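Long-range contact in polymerase cofactor (PDB 4LG2), which binds the backbone of double-stranded RNA through the RNA-binding domain of ebolavirus VP35, consistent with its role in interferon antagonism: residues L117-P122 against K140-K145. Sequence-based numbering, arbitrary orientation.
Sequences LRPAPP and KTLGLK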
ATOM      1  N   LEU A 117      -8.229   2.266  -4.349  1.00 31.21           N
ATOM      2  CA  LEU A 117      -7.888   2.739  -5.675  1.00 27.47           C
ATOM      3  C   LEU A 117      -8.986   3.666  -6.161  1.00 29.25           C
ATOM      4  O   LEU A 117     -10.172   3.386  -5.971  1.00 29.39           O
ATOM      5  CB  LEU A 117      -7.728   1.559  -6.639  1.00 25.77           C
ATOM      6  CG  LEU A 117      -6.644   0.520  -6.369  1.00 25.44           C
ATOM      7  CD1 LEU A 117      -6.882  -0.710  -7.208  1.00 25.97           C
ATOM      8  CD2 LEU A 117      -5.289   1.094  -6.701  1.00 26.76           C
ATOM      9  N   ARG A 118      -8.584   4.752  -6.810  1.00 31.04           N
ATOM     10  CA  ARG A 118      -9.534   5.714  -7.335  1.00 33.63           C
ATOM     11  C   ARG A 118      -8.881   6.627  -8.357  1.00 33.07           C
ATOM     12  O   ARG A 118      -7.668   6.815  -8.330  1.00 35.13           O
ATOM     13  CB  ARG A 118     -10.146   6.499  -6.185  1.00 35.76           C
ATOM     14  CG  ARG A 118      -9.184   7.370  -5.434  1.00 39.83           C
ATOM     15  CD  ARG A 118      -9.974   8.108  -4.401  1.00 44.88           C
ATOM     16  NE  ARG A 118     -10.725   7.142  -3.610  1.00 49.48           N
ATOM     17  CZ  ARG A 118     -11.994   7.296  -3.244  1.00 52.30           C
ATOM     18  NH1 ARG A 118     -12.660   8.400  -3.588  1.00 52.78           N
ATOM     19  NH2 ARG A 118     -12.599   6.349  -2.529  1.00 52.86           N
ATOM     20  N   PRO A 119      -9.685   7.197  -9.269  1.00 30.25           N
ATOM     21  CA  PRO A 119      -9.164   8.080 -10.318  1.00 30.27           C
ATOM     22  C   PRO A 119      -8.287   9.190  -9.754  1.00 32.29           C
ATOM     23  O   PRO A 119      -8.608   9.764  -8.720  1.00 34.89           O
ATOM     24  CB  PRO A 119     -10.435   8.671 -10.922  1.00 30.34           C
ATOM     25  CG  PRO A 119     -11.444   7.628 -10.747  1.00 29.25           C
ATOM     26  CD  PRO A 119     -11.138   6.980  -9.420  1.00 29.34           C
ATOM     27  N   ALA A 120      -7.190   9.488 -10.432  1.00 32.34           N
ATOM     28  CA  ALA A 120      -6.268  10.503  -9.948  1.00 32.40           C
ATOM     29  C   ALA A 120      -6.767  11.921 -10.244  1.00 33.43           C
ATOM     30  O   ALA A 120      -7.333  12.197 -11.300  1.00 35.97           O
ATOM     31  CB  ALA A 120      -4.890  10.296 -10.546  1.00 32.06           C
ATOM     32  N   PRO A 121      -6.571  12.827  -9.285  1.00 32.61           N
ATOM     33  CA  PRO A 121      -6.858  14.238  -9.507  1.00 33.89           C
ATOM     34  C   PRO A 121      -5.774  14.767 -10.436  1.00 37.00           C
ATOM     35  O   PRO A 121      -4.826  14.032 -10.706  1.00 38.35           O
ATOM     36  CB  PRO A 121      -6.712  14.829  -8.103  1.00 29.90           C
ATOM     37  CG  PRO A 121      -5.702  13.983  -7.479  1.00 28.90           C
ATOM     38  CD  PRO A 121      -5.971  12.602  -7.965  1.00 32.51           C
ATOM     39  N   PRO A 122      -5.903  16.016 -10.914  1.00 39.51           N
ATOM     40  CA  PRO A 122      -4.915  16.585 -11.841  1.00 43.98           C
ATOM     41  C   PRO A 122      -3.478  16.515 -11.317  1.00 47.94           C
ATOM     42  O   PRO A 122      -2.619  15.939 -11.992  1.00 50.73           O
ATOM     43  CB  PRO A 122      -5.363  18.041 -11.954  1.00 43.34           C
ATOM     44  CG  PRO A 122      -6.840  17.968 -11.770  1.00 41.94           C
ATOM     45  CD  PRO A 122      -7.073  16.895 -10.751  1.00 38.86           C
ATOM     46  N   LYS A 140      -5.793   2.074 -18.384  1.00 42.44           N
ATOM     47  CA  LYS A 140      -6.329   2.524 -17.101  1.00 40.82           C
ATOM     48  C   LYS A 140      -5.263   3.082 -16.146  1.00 36.39           C
ATOM     49  O   LYS A 140      -4.136   2.584 -16.097  1.00 32.58           O
ATOM     50  CB  LYS A 140      -7.015   1.331 -16.431  1.00 44.13           C
ATOM     51  CG  LYS A 140      -7.561   1.545 -15.027  1.00 46.44           C
ATOM     52  CD  LYS A 140      -8.758   2.454 -15.015  1.00 50.04           C
ATOM     53  CE  LYS A 140     -10.023   1.619 -14.942  1.00 53.41           C
ATOM     54  NZ  LYS A 140     -11.222   2.489 -14.835  1.00 55.21           N
ATOM     55  N   THR A 141      -5.614   4.108 -15.377  1.00 34.15           N
ATOM     56  CA  THR A 141      -4.703   4.592 -14.354  1.00 30.42           C
ATOM     57  C   THR A 141      -5.522   4.879 -13.107  1.00 30.18           C
ATOM     58  O   THR A 141      -6.501   5.623 -13.157  1.00 32.70           O
ATOM     59  CB  THR A 141      -3.961   5.863 -14.777  1.00 27.98           C
ATOM     60  OG1 THR A 141      -3.081   5.578 -15.868  1.00 29.63           O
ATOM     61  CG2 THR A 141      -3.162   6.402 -13.612  1.00 25.91           C
ATOM     62  N   LEU A 142      -5.112   4.301 -11.985  1.00 27.25           N
ATOM     63  CA  LEU A 142      -5.793   4.529 -10.714  1.00 24.90           C
ATOM     64  C   LEU A 142      -4.813   4.891  -9.612  1.00 24.09           C
ATOM     65  O   LEU A 142      -3.795   4.234  -9.431  1.00 24.52           O
ATOM     66  CB  LEU A 142      -6.584   3.293 -10.318  1.00 26.09           C
ATOM     67  CG  LEU A 142      -7.800   2.994 -11.191  1.00 25.64           C
ATOM     68  CD1 LEU A 142      -8.283   1.622 -10.845  1.00 25.86           C
ATOM     69  CD2 LEU A 142      -8.900   4.009 -10.929  1.00 27.82           C
ATOM     70  N   GLY A 143      -5.135   5.925  -8.854  1.00 25.02           N
ATOM     71  CA  GLY A 143      -4.280   6.326  -7.758  1.00 26.04           C
ATOM     72  C   GLY A 143      -4.625   5.575  -6.485  1.00 27.75           C
ATOM     73  O   GLY A 143      -5.766   5.137  -6.289  1.00 28.55           O
ATOM     74  N   LEU A 144      -3.631   5.414  -5.620  1.00 26.26           N
ATOM     75  CA  LEU A 144      -3.845   4.768  -4.345  1.00 22.79           C
ATOM     76  C   LEU A 144      -3.937   5.847  -3.296  1.00 23.01           C
ATOM     77  O   LEU A 144      -2.953   6.511  -3.001  1.00 23.08           O
ATOM     78  CB  LEU A 144      -2.692   3.825  -4.026  1.00 24.34           C
ATOM     79  CG  LEU A 144      -2.714   3.022  -2.729  1.00 25.42           C
ATOM     80  CD1 LEU A 144      -3.921   2.098  -2.681  1.00 26.49           C
ATOM     81  CD2 LEU A 144      -1.435   2.237  -2.624  1.00 25.76           C
ATOM     82  N   LYS A 145      -5.128   6.029  -2.741  1.00 24.56           N
ATOM     83  CA  LYS A 145      -5.379   7.136  -1.832  1.00 23.16           C
ATOM     84  C   LYS A 145      -5.728   6.682  -0.405  1.00 25.65           C
ATOM     85  O   LYS A 145      -6.657   5.896  -0.206  1.00 27.61           O
ATOM     86  CB  LYS A 145      -6.494   8.017  -2.390  1.00 22.45           C
ATOM     87  CG  LYS A 145      -7.000   9.018  -1.395  1.00 24.38           C
ATOM     88  CD  LYS A 145      -6.374  10.375  -1.598  1.00 23.18           C
ATOM     89  CE  LYS A 145      -6.854  11.330  -0.520  1.00 24.84           C
ATOM     90  NZ  LYS A 145      -8.323  11.462  -0.582  1.00 27.31           N
TER
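Arg118 and Gly143 face each other as an antiparallel hydrogen-bonded pair: Arg118 N donates to Gly143 O at 2.9 Å, and Gly143 N returns a bond to Arg118 O at 2.7 Å. Gly143 O also receives a CA-H...O contact from Leu117 CA at 3.3 Å. From its CB, which leaves on the sheet face opposite Leu117 and Leu144, Arg118 turns CG between its backbone N and carbonyl carbon (chi1 65°). CG thus lies 4.1 Å from Lys145 CB, and CD passes the same atom at 4.0 Å, the two chains running slantwise to one another. A bend at chi3 follows; Arg118 NE stays 5.8 Å from Lys145 NZ. Beyond the two segments, Arg118 NH1 makes a salt bridge to a phosphate of the bound RNA. The pairing adds the short strand 117-118, outermost within this chain, to strand 141-145 in the mixed sheet of the VP35 RNA-binding domain; on the other side of 141-145 runs strand 130-136, whose Trp130 touches both basic side chains. On the Leu117 face, Leu117 CB packs on Leu142 CB at 4.2 Å. Past the pair, Leu142 CD2 lies 3.7 Å from Pro119 N; Asn60 of the second subunit packs on both residues, and its backbone O accepts a hydrogen bond from Lys140 NZ.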